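Local structure of Ras-3 from Cryphonectria parasitica (4KU4) at residues I13-M19 and S62-D68; T31-H37 and S50-Q54; V95-F101 and R153-E159. The protein belongs to the Ras family of small P-loop proteins and binds guanosine-5'-diphosphate and magnesium. All coordinates share one frame; numbering follows the deposited sequence.

Interaction 1: residues I13-M19 and S62-D68; sequences ITDKIAM and SHLEILD
Ile13 rests its CD1 methyl squarely on the imidazole of His63, 3.4 Å from CD1 to the ring centroid and only 5° off the ring normal, a CH-pi contact over the face. The other branch, CG2 of Ile13, lies anti to the backbone N and drops onto CB of Glu65 at 3.7 Å, crossing that side chain at about a right angle. Thr14 N donates to a lone pair of His63 O (2.8 Å), while Thr14 OG1 accepts from His63 N at 2.9 Å; the chi1 of 61° puts this hydroxyl between the backbone N and the carbonyl carbon, beside the neighbouring strand. OG1 in turn donates to Asp15 OD2, meeting the carboxylate from above its plane. Beyond this start the pairing is regular and parallel: Glu65 N to Asp15 O at 2.9 Å, Leu67 N to Ile17 O at 2.8 Å, and in return Ile17 N to Glu65 O and Met19 N to Leu67 O. Side chains alternate between faces, Asp15, Ile17, Leu64 and Ile66 on one, Lys16, Ala18, Glu65 and Leu67 on the other. At the far end CG of Met19 presses on CG2 of Ile66 at 3.6 Å. The second shell fixes both strands: 15-20 also pairs with 88-94, Phe186 of helix 182-196 touches Met19 and Ile66, and Gly11 O accepts from His63 ND1. Asp68 continues toward the nucleotide end of the sheet, where OD2 bonds Thr28 OG1 near a bound magnesium ion. Chemically, the Thr14 hydroxyl accepts one hydrogen bond and donates another, joining the His63 amide to the buried Asp15 carboxylate, whose OD1 lies close to the like-charged Glu87; the bond may ease that concentration of negative charge.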
loop_
_atom_site.group_PDB
_atom_site.type_symbol
_atom_site.label_atom_id
_atom_site.label_comp_id
_atom_site.label_asym_id
_atom_site.label_seq_id
_atom_site.Cartn_x
_atom_site.Cartn_y
_atom_site.Cartn_z
ATOM N N ILE A 13 -15.074 -8.253 7.504
ATOM C CA ILE A 13 -13.970 -7.812 6.666
ATOM C C ILE A 13 -14.334 -8.007 5.209
ATOM O O ILE A 13 -14.788 -9.078 4.817
ATOM C CB ILE A 13 -12.699 -8.601 7.010
ATOM C CG1 ILE A 13 -12.280 -8.283 8.440
ATOM C CG2 ILE A 13 -11.573 -8.267 6.048
ATOM C CD1 ILE A 13 -12.129 -6.808 8.698
ATOM N N THR A 14 -14.161 -6.961 4.405
ATOM C CA THR A 14 -14.490 -7.049 2.998
ATOM C C THR A 14 -13.250 -7.127 2.101
ATOM O O THR A 14 -13.316 -7.657 0.994
ATOM C CB THR A 14 -15.336 -5.850 2.566
ATOM O OG1 THR A 14 -14.587 -4.652 2.784
ATOM C CG2 THR A 14 -16.606 -5.789 3.393
ATOM N N ASP A 15 -12.129 -6.602 2.581
ATOM C CA ASP A 15 -10.909 -6.533 1.767
ATOM C C ASP A 15 -9.636 -6.732 2.578
ATOM O O ASP A 15 -9.449 -6.097 3.617
ATOM C CB ASP A 15 -10.840 -5.194 1.044
ATOM C CG ASP A 15 -11.974 -5.006 0.071
ATOM O OD1 ASP A 15 -11.882 -5.556 -1.054
ATOM O OD2 ASP A 15 -12.944 -4.298 0.423
ATOM N N LYS A 16 -8.749 -7.587 2.080
ATOM C CA LYS A 16 -7.489 -7.863 2.763
ATOM C C LYS A 16 -6.350 -7.220 2.000
ATOM O O LYS A 16 -6.050 -7.611 0.877
ATOM C CB LYS A 16 -7.264 -9.378 2.876
ATOM C CG LYS A 16 -8.176 -10.080 3.867
ATOM C CD LYS A 16 -8.333 -11.543 3.501
ATOM C CE LYS A 16 -9.066 -12.333 4.575
ATOM N NZ LYS A 16 -9.573 -13.650 4.052
ATOM N N ILE A 17 -5.719 -6.228 2.610
ATOM C CA ILE A 17 -4.625 -5.514 1.988
ATOM C C ILE A 17 -3.320 -5.780 2.731
ATOM O O ILE A 17 -3.287 -5.747 3.964
ATOM C CB ILE A 17 -4.877 -4.002 2.045
ATOM C CG1 ILE A 17 -6.272 -3.675 1.511
ATOM C CG2 ILE A 17 -3.809 -3.289 1.282
ATOM C CD1 ILE A 17 -6.641 -2.218 1.636
ATOM N N ALA A 18 -2.240 -6.031 1.987
ATOM C CA ALA A 18 -0.924 -6.121 2.614
ATOM C C ALA A 18 -0.047 -4.884 2.326
ATOM O O ALA A 18 -0.009 -4.393 1.206
ATOM C CB ALA A 18 -0.206 -7.431 2.215
ATOM N N MET A 19 0.620 -4.376 3.361
ATOM C CA MET A 19 1.678 -3.374 3.195
ATOM C C MET A 19 2.996 -4.044 2.850
ATOM O O MET A 19 3.383 -5.005 3.494
ATOM C CB MET A 19 1.873 -2.594 4.486
ATOM C CG MET A 19 0.590 -2.067 5.058
ATOM S SD MET A 19 -0.167 -0.845 3.979
ATOM C CE MET A 19 1.013 0.491 4.108
ATOM N N SER A 62 -17.391 -0.616 3.519
ATOM C CA SER A 62 -16.262 -1.538 3.386
ATOM C C SER A 62 -15.547 -1.667 4.725
ATOM O O SER A 62 -15.605 -0.764 5.559
ATOM C CB SER A 62 -15.278 -1.036 2.331
ATOM O OG SER A 62 -15.963 -0.613 1.159
ATOM N N HIS A 63 -14.874 -2.792 4.926
ATOM C CA HIS A 63 -14.110 -3.025 6.148
ATOM C C HIS A 63 -12.760 -3.592 5.730
ATOM O O HIS A 63 -12.651 -4.750 5.363
ATOM C CB HIS A 63 -14.863 -3.987 7.077
ATOM C CG HIS A 63 -14.327 -4.026 8.483
ATOM N ND1 HIS A 63 -14.976 -4.683 9.504
ATOM C CD2 HIS A 63 -13.210 -3.488 9.028
ATOM C CE1 HIS A 63 -14.283 -4.543 10.624
ATOM N NE2 HIS A 63 -13.212 -3.823 10.362
ATOM N N LEU A 64 -11.746 -2.743 5.762
ATOM C CA LEU A 64 -10.421 -3.107 5.295
ATOM C C LEU A 64 -9.638 -3.715 6.452
ATOM O O LEU A 64 -9.664 -3.201 7.566
ATOM C CB LEU A 64 -9.697 -1.873 4.768
ATOM C CG LEU A 64 -10.494 -0.936 3.850
ATOM C CD1 LEU A 64 -9.649 0.253 3.361
ATOM C CD2 LEU A 64 -11.053 -1.723 2.669
ATOM N N GLU A 65 -8.964 -4.829 6.187
ATOM C CA GLU A 65 -8.037 -5.408 7.148
ATOM C C GLU A 65 -6.654 -5.253 6.531
ATOM O O GLU A 65 -6.382 -5.781 5.453
ATOM C CB GLU A 65 -8.369 -6.882 7.406
ATOM C CG GLU A 65 -7.520 -7.547 8.489
ATOM C CD GLU A 65 -8.182 -8.799 9.020
ATOM O OE1 GLU A 65 -8.553 -8.815 10.214
ATOM O OE2 GLU A 65 -8.355 -9.758 8.237
ATOM N N ILE A 66 -5.786 -4.511 7.208
ATOM C CA ILE A 66 -4.486 -4.183 6.628
ATOM C C ILE A 66 -3.376 -4.870 7.405
ATOM O O ILE A 66 -3.193 -4.627 8.595
ATOM C CB ILE A 66 -4.259 -2.652 6.614
ATOM C CG1 ILE A 66 -5.338 -1.972 5.775
ATOM C CG2 ILE A 66 -2.897 -2.308 6.042
ATOM C CD1 ILE A 66 -6.002 -0.844 6.480
ATOM N N LEU A 67 -2.651 -5.740 6.710
ATOM C CA LEU A 67 -1.475 -6.391 7.262
ATOM C C LEU A 67 -0.236 -5.496 7.182
ATOM O O LEU A 67 0.298 -5.244 6.108
ATOM C CB LEU A 67 -1.226 -7.719 6.542
ATOM C CG LEU A 67 -0.117 -8.568 7.159
ATOM C CD1 LEU A 67 -0.528 -9.105 8.513
ATOM C CD2 LEU A 67 0.269 -9.702 6.221
ATOM N N ASP A 68 0.210 -5.000 8.329
ATOM C CA ASP A 68 1.458 -4.260 8.402
ATOM C C ASP A 68 2.530 -5.335 8.454
ATOM O O ASP A 68 2.284 -6.431 8.974
ATOM C CB ASP A 68 1.476 -3.384 9.668
ATOM C CG ASP A 68 2.633 -2.395 9.693
ATOM O OD1 ASP A 68 3.319 -2.237 8.669
ATOM O OD2 ASP A 68 2.855 -1.759 10.745
#

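Interaction 2: residues T31-H37 and S50-Q54; sequences TVNLTKH and SYRRQ
Thr31 and Thr35, both packed against Tyr51, share the carbonyl Thr31 O, which is gripped twice: Thr35 N reaches it at 3.0 Å and Thr35 OG1 at 2.9 Å, from opposite faces of its plane. With chi1 at 62°, the hydroxyl turns back over its own helix, and this presents the CG2 methyl of Thr35 to the strand, 3.2 Å from Arg52 O. One turn earlier, CG2 of Thr31 comes within 3.3 Å of Tyr51 CD2. Val32 CG2 meets the far end of the same ring near CE1 and OH, and CD2 of His37 arrives at the ring's edge, in its plane, 3.8 Å from Tyr51 CE1. The tyrosine is thus bordered by four residues of 31-37, while Tyr43 and Pro45 of the intervening loop also touch it.

Polar contact is concentrated at Arg53. Its NH2 donates to Leu34 O at 3.0 Å, a bent bond (135° at the hydrogen) with the oxygen tilted from the guanidinium plane. NE holds Gln54 O within the strand, so the group is fixed on two sides. Lys36 NZ stands over one guanidinium face, 3.7 Å from Arg53 NH1; Glu183 of helix 182-196 makes a salt bridge to NH2 and a long, weak ion pair to that lysine, an anion that should offset the gathered positive charge. Lys36 adopts phi 62°, and His37 N bonds back to Val32 O while Lys36 N bonds Asn33 O: a Schellman motif ends the helix and swings His37 toward Tyr51. The arrangement is that of a Ras-like fold, in which the helix that follows the P-loop packs against the face of the sheet at its edge strand, and the chain joining them probably contains the first switch region, as in other Ras proteins.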
loop_
_atom_site.group_PDB
_atom_site.type_symbol
_atom_site.label_atom_id
_atom_site.label_comp_id
_atom_site.label_asym_id
_atom_site.label_seq_id
_atom_site.Cartn_x
_atom_site.Cartn_y
_atom_site.Cartn_z
ATOM N N THR A 31 -0.591 3.142 7.969
ATOM C CA THR A 31 -1.676 2.280 8.420
ATOM C C THR A 31 -2.342 2.833 9.679
ATOM O O THR A 31 -3.555 2.779 9.817
ATOM C CB THR A 31 -1.180 0.849 8.706
ATOM O OG1 THR A 31 -0.439 0.345 7.585
ATOM C CG2 THR A 31 -2.351 -0.074 8.963
ATOM N N VAL A 32 -1.533 3.338 10.602
ATOM C CA VAL A 32 -2.023 3.921 11.853
ATOM C C VAL A 32 -2.800 5.211 11.564
ATOM O O VAL A 32 -3.847 5.476 12.155
ATOM C CB VAL A 32 -0.829 4.179 12.815
ATOM C CG1 VAL A 32 -1.247 5.038 13.982
ATOM C CG2 VAL A 32 -0.245 2.858 13.294
ATOM N N ASN A 33 -2.304 5.993 10.618
ATOM C CA ASN A 33 -3.026 7.179 10.161
ATOM C C ASN A 33 -4.369 6.825 9.530
ATOM O O ASN A 33 -5.404 7.354 9.931
ATOM C CB ASN A 33 -2.164 8.015 9.207
ATOM C CG ASN A 33 -2.851 9.306 8.776
ATOM O OD1 ASN A 33 -3.526 9.358 7.733
ATOM N ND2 ASN A 33 -2.684 10.355 9.573
ATOM N N LEU A 34 -4.351 5.922 8.549
ATOM C CA LEU A 34 -5.554 5.507 7.866
ATOM C C LEU A 34 -6.636 5.031 8.828
ATOM O O LEU A 34 -7.794 5.392 8.676
ATOM C CB LEU A 34 -5.251 4.398 6.872
ATOM C CG LEU A 34 -6.481 3.791 6.209
ATOM C CD1 LEU A 34 -7.012 4.735 5.126
ATOM C CD2 LEU A 34 -6.122 2.437 5.636
ATOM N N THR A 35 -6.247 4.210 9.806
ATOM C CA THR A 35 -7.208 3.569 10.693
ATOM C C THR A 35 -7.601 4.408 11.905
ATOM O O THR A 35 -8.427 3.979 12.698
ATOM C CB THR A 35 -6.716 2.190 11.155
ATOM O OG1 THR A 35 -5.507 2.349 11.903
ATOM C CG2 THR A 35 -6.473 1.287 9.961
ATOM N N LYS A 36 -7.030 5.601 12.030
ATOM C CA LYS A 36 -7.412 6.525 13.098
ATOM C C LYS A 36 -7.119 5.917 14.466
ATOM O O LYS A 36 -7.891 6.072 15.415
ATOM C CB LYS A 36 -8.889 6.920 12.965
ATOM C CG LYS A 36 -9.295 7.414 11.570
ATOM C CD LYS A 36 -9.134 8.927 11.443
ATOM C CE LYS A 36 -9.321 9.382 9.998
ATOM N NZ LYS A 36 -10.613 8.879 9.435
ATOM N N HIS A 37 -5.989 5.224 14.557
ATOM C CA HIS A 37 -5.549 4.570 15.789
ATOM C C HIS A 37 -5.325 5.636 16.869
ATOM O O HIS A 37 -5.001 6.780 16.545
ATOM C CB HIS A 37 -4.249 3.804 15.500
ATOM C CG HIS A 37 -3.878 2.794 16.545
ATOM N ND1 HIS A 37 -3.289 3.141 17.741
ATOM C CD2 HIS A 37 -3.997 1.449 16.559
ATOM C CE1 HIS A 37 -3.073 2.052 18.452
ATOM N NE2 HIS A 37 -3.478 1.008 17.754
ATOM N N SER A 50 -2.125 -6.227 12.726
ATOM C CA SER A 50 -3.045 -6.169 11.605
ATOM C C SER A 50 -3.958 -5.035 12.070
ATOM O O SER A 50 -4.261 -4.935 13.263
ATOM C CB SER A 50 -3.824 -7.458 11.435
ATOM O OG SER A 50 -5.059 -7.229 10.790
ATOM N N TYR A 51 -4.385 -4.181 11.149
ATOM C CA TYR A 51 -5.206 -3.017 11.496
ATOM C C TYR A 51 -6.505 -3.029 10.712
ATOM O O TYR A 51 -6.585 -3.631 9.647
ATOM C CB TYR A 51 -4.443 -1.718 11.199
ATOM C CG TYR A 51 -3.208 -1.505 12.030
ATOM C CD1 TYR A 51 -3.271 -0.815 13.234
ATOM C CD2 TYR A 51 -1.969 -1.987 11.606
ATOM C CE1 TYR A 51 -2.145 -0.615 14.006
ATOM C CE2 TYR A 51 -0.833 -1.794 12.373
ATOM C CZ TYR A 51 -0.925 -1.108 13.567
ATOM O OH TYR A 51 0.194 -0.900 14.327
ATOM N N ARG A 52 -7.533 -2.356 11.230
ATOM C CA ARG A 52 -8.825 -2.337 10.561
ATOM C C ARG A 52 -9.330 -0.918 10.345
ATOM O O ARG A 52 -9.161 -0.038 11.198
ATOM C CB ARG A 52 -9.867 -3.113 11.376
ATOM C CG ARG A 52 -9.616 -4.610 11.483
ATOM C CD ARG A 52 -10.485 -5.240 12.566
ATOM N NE ARG A 52 -10.284 -4.592 13.859
ATOM C CZ ARG A 52 -9.297 -4.843 14.710
ATOM N NH1 ARG A 52 -8.354 -5.755 14.437
ATOM N NH2 ARG A 52 -9.245 -4.165 15.847
ATOM N N ARG A 53 -9.971 -0.711 9.205
ATOM C CA ARG A 53 -10.681 0.535 8.934
ATOM C C ARG A 53 -12.079 0.221 8.401
ATOM O O ARG A 53 -12.235 -0.360 7.326
ATOM C CB ARG A 53 -9.906 1.392 7.924
ATOM C CG ARG A 53 -10.692 2.620 7.398
ATOM C CD ARG A 53 -10.779 3.749 8.420
ATOM N NE ARG A 53 -11.707 4.797 7.985
ATOM C CZ ARG A 53 -11.359 5.880 7.294
ATOM N NH1 ARG A 53 -12.281 6.758 6.934
ATOM N NH2 ARG A 53 -10.098 6.090 6.954
ATOM N N GLN A 54 -13.100 0.580 9.175
ATOM C CA GLN A 54 -14.455 0.575 8.663
ATOM C C GLN A 54 -14.634 1.917 7.985
ATOM O O GLN A 54 -14.241 2.954 8.539
ATOM C CB GLN A 54 -15.470 0.419 9.800
ATOM C CG GLN A 54 -15.400 -0.929 10.480
ATOM C CD GLN A 54 -16.563 -1.169 11.434
ATOM O OE1 GLN A 54 -16.532 -0.757 12.596
ATOM N NE2 GLN A 54 -17.588 -1.852 10.945
#

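Interaction 3: residues V95-F101 and R153-E159; sequences VTRRSSF and REVGTLE
Two loop-to-helix junctions of the Ras fold meet here, the start of helix 98-118 and the approach to helix 157-167, with Arg98 and Glu159 forming the ionic link between them. Arg98 meets the Glu159 carboxylate with two nitrogens, NH1 to Glu159 OE1 at 2.8 Å and NH2 to Glu159 OE2 at 2.9 Å, the two planes only 22° apart. NH2 also donates to Glu154 O, and a water bridges Arg98 NE to that same oxygen. The chain reaches across because CG of Arg98 is anti to the backbone N (chi1 170°), and the chain beyond it is bent at chi3. Glu154, in return, places OE2 2.8 Å from Arg98 N, accepting a first-turn amide of the helix nearly along its C-O axis. Next to the salt bridge, CG1 of Val155 sits 3.8 Å from the Phe101 ring centroid, over the face, while CG2 of the same valine touches Phe101 CB. The loops themselves are joined at Val95 O, which accepts Glu154 N (2.8 Å) and Val155 N (3.0 Å). Val95 further pairs with Asn145, first residue of the NKxD sequence, so the junction belongs to loops ending consecutive parallel strands in the mixed sheet of the Ras-type G domain.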
loop_
_atom_site.group_PDB
_atom_site.type_symbol
_atom_site.label_atom_id
_atom_site.label_comp_id
_atom_site.label_asym_id
_atom_site.label_seq_id
_atom_site.Cartn_x
_atom_site.Cartn_y
_atom_site.Cartn_z
ATOM N N VAL A 95 10.064 8.950 -0.691
ATOM C CA VAL A 95 10.461 9.742 -1.844
ATOM C C VAL A 95 11.838 10.358 -1.627
ATOM O O VAL A 95 12.464 10.805 -2.584
ATOM C CB VAL A 95 9.448 10.856 -2.228
ATOM C CG1 VAL A 95 8.081 10.259 -2.579
ATOM C CG2 VAL A 95 9.359 11.913 -1.136
ATOM N N THR A 96 12.295 10.382 -0.373
ATOM C CA THR A 96 13.615 10.905 -0.058
ATOM C C THR A 96 14.729 9.872 -0.148
ATOM O O THR A 96 15.878 10.208 0.124
ATOM C CB THR A 96 13.690 11.533 1.358
ATOM O OG1 THR A 96 13.720 10.493 2.349
ATOM C CG2 THR A 96 12.537 12.485 1.615
ATOM N N ARG A 97 14.400 8.628 -0.505
ATOM C CA ARG A 97 15.384 7.541 -0.551
ATOM C C ARG A 97 15.239 6.687 -1.805
ATOM O O ARG A 97 14.398 5.783 -1.880
ATOM C CB ARG A 97 15.273 6.630 0.672
ATOM C CG ARG A 97 16.020 7.093 1.902
ATOM C CD ARG A 97 16.534 5.877 2.681
ATOM N NE ARG A 97 15.472 4.956 3.102
ATOM C CZ ARG A 97 15.333 3.700 2.674
ATOM N NH1 ARG A 97 16.183 3.183 1.791
ATOM N NH2 ARG A 97 14.339 2.949 3.136
ATOM N N ARG A 98 16.091 6.945 -2.781
ATOM C CA ARG A 98 15.966 6.267 -4.058
ATOM C C ARG A 98 16.107 4.745 -3.937
ATOM O O ARG A 98 15.484 4.011 -4.688
ATOM C CB ARG A 98 16.979 6.832 -5.049
ATOM C CG ARG A 98 17.089 6.026 -6.310
ATOM C CD ARG A 98 17.836 6.795 -7.359
ATOM N NE ARG A 98 17.135 8.018 -7.723
ATOM C CZ ARG A 98 16.162 8.059 -8.617
ATOM N NH1 ARG A 98 15.778 6.940 -9.221
ATOM N NH2 ARG A 98 15.572 9.213 -8.900
ATOM N N SER A 99 16.918 4.265 -2.998
ATOM C CA SER A 99 17.039 2.825 -2.805
ATOM C C SER A 99 15.688 2.179 -2.495
ATOM O O SER A 99 15.424 1.075 -2.931
ATOM C CB SER A 99 18.048 2.497 -1.697
ATOM O OG SER A 99 17.795 3.259 -0.535
ATOM N N SER A 100 14.844 2.867 -1.728
ATOM C CA SER A 100 13.531 2.330 -1.360
ATOM C C SER A 100 12.619 2.227 -2.581
ATOM O O SER A 100 11.765 1.342 -2.672
ATOM C CB SER A 100 12.860 3.175 -0.264
ATOM O OG SER A 100 12.360 4.389 -0.802
ATOM N N PHE A 101 12.816 3.134 -3.522
ATOM C CA PHE A 101 12.018 3.151 -4.745
ATOM C C PHE A 101 12.424 1.959 -5.594
ATOM O O PHE A 101 11.596 1.314 -6.232
ATOM C CB PHE A 101 12.242 4.491 -5.461
ATOM C CG PHE A 101 11.540 4.631 -6.775
ATOM C CD1 PHE A 101 10.157 4.542 -6.862
ATOM C CD2 PHE A 101 12.263 4.903 -7.922
ATOM C CE1 PHE A 101 9.502 4.708 -8.082
ATOM C CE2 PHE A 101 11.624 5.061 -9.139
ATOM C CZ PHE A 101 10.236 4.977 -9.217
ATOM N N ARG A 153 13.612 15.439 -1.606
ATOM C CA ARG A 153 13.230 14.256 -2.359
ATOM C C ARG A 153 14.357 13.814 -3.308
ATOM O O ARG A 153 15.109 14.638 -3.825
ATOM C CB ARG A 153 11.843 14.392 -3.021
ATOM C CG ARG A 153 11.739 15.325 -4.200
ATOM C CD ARG A 153 10.548 14.938 -5.093
ATOM N NE ARG A 153 9.227 15.277 -4.546
ATOM C CZ ARG A 153 8.167 14.468 -4.598
ATOM N NH1 ARG A 153 6.984 14.866 -4.108
ATOM N NH2 ARG A 153 8.281 13.260 -5.139
ATOM N N GLU A 154 14.491 12.505 -3.470
ATOM C CA GLU A 154 15.462 11.924 -4.395
ATOM C C GLU A 154 14.750 11.294 -5.577
ATOM O O GLU A 154 15.380 10.993 -6.586
ATOM C CB GLU A 154 16.291 10.848 -3.693
ATOM C CG GLU A 154 17.252 11.372 -2.621
ATOM C CD GLU A 154 18.138 10.269 -2.045
ATOM O OE1 GLU A 154 19.087 10.600 -1.303
ATOM O OE2 GLU A 154 17.896 9.078 -2.332
ATOM N N VAL A 155 13.444 11.066 -5.432
ATOM C CA VAL A 155 12.632 10.478 -6.491
ATOM C C VAL A 155 11.523 11.454 -6.895
ATOM O O VAL A 155 10.750 11.902 -6.051
ATOM C CB VAL A 155 11.978 9.151 -6.039
ATOM C CG1 VAL A 155 11.206 8.533 -7.178
ATOM C CG2 VAL A 155 13.026 8.166 -5.538
ATOM N N GLY A 156 11.453 11.787 -8.179
ATOM C CA GLY A 156 10.481 12.749 -8.677
ATOM C C GLY A 156 9.079 12.191 -8.848
ATOM O O GLY A 156 8.892 10.987 -8.969
ATOM N N THR A 157 8.086 13.072 -8.863
ATOM C CA THR A 157 6.698 12.641 -8.984
ATOM C C THR A 157 6.427 12.009 -10.346
ATOM O O THR A 157 5.761 10.977 -10.440
ATOM C CB THR A 157 5.716 13.807 -8.741
ATOM O OG1 THR A 157 5.937 14.370 -7.438
ATOM C CG2 THR A 157 4.285 13.321 -8.837
ATOM N N LEU A 158 6.959 12.624 -11.396
ATOM C CA LEU A 158 6.776 12.102 -12.751
ATOM C C LEU A 158 7.438 10.735 -12.900
ATOM O O LEU A 158 6.924 9.884 -13.616
ATOM C CB LEU A 158 7.298 13.067 -13.820
ATOM C CG LEU A 158 6.603 14.402 -14.137
ATOM C CD1 LEU A 158 5.086 14.317 -13.951
ATOM C CD2 LEU A 158 7.185 15.528 -13.310
ATOM N N GLU A 159 8.552 10.528 -12.197
ATOM C CA GLU A 159 9.296 9.264 -12.239
ATOM C C GLU A 159 8.524 8.118 -11.608
ATOM O O GLU A 159 8.464 7.027 -12.164
ATOM C CB GLU A 159 10.671 9.406 -11.558
ATOM C CG GLU A 159 11.527 8.142 -11.630
ATOM C CD GLU A 159 12.912 8.319 -11.021
ATOM O OE1 GLU A 159 13.690 7.348 -11.030
ATOM O OE2 GLU A 159 13.215 9.435 -10.545
HETATM O O HOH W 1 17.870 10.591 -7.287
HETATM O O HOH W 2 19.026 6.017 -1.624
#

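From the N terminus, strand 15-20 leads into the P-loop-like turn and helix 27-35, the chain then runs out through residues 38-49, and strands 50-57 and 60-67 bring it back. Interaction 2 closes the inner loop of this path and is nested within the larger one closed by interaction 1. The two touch directly: Ile66 N lies 2.7 Å from Tyr51 O, and Ile66 CD1 packs on Leu34 CD2, so the helix is packed on the sheet whose edge strand is 50-57. Interaction 3 follows in series, its centre about 26 Å from that of interaction 1; it closes a loop of 51 residues containing most of helix 98-118 and strand 140-145.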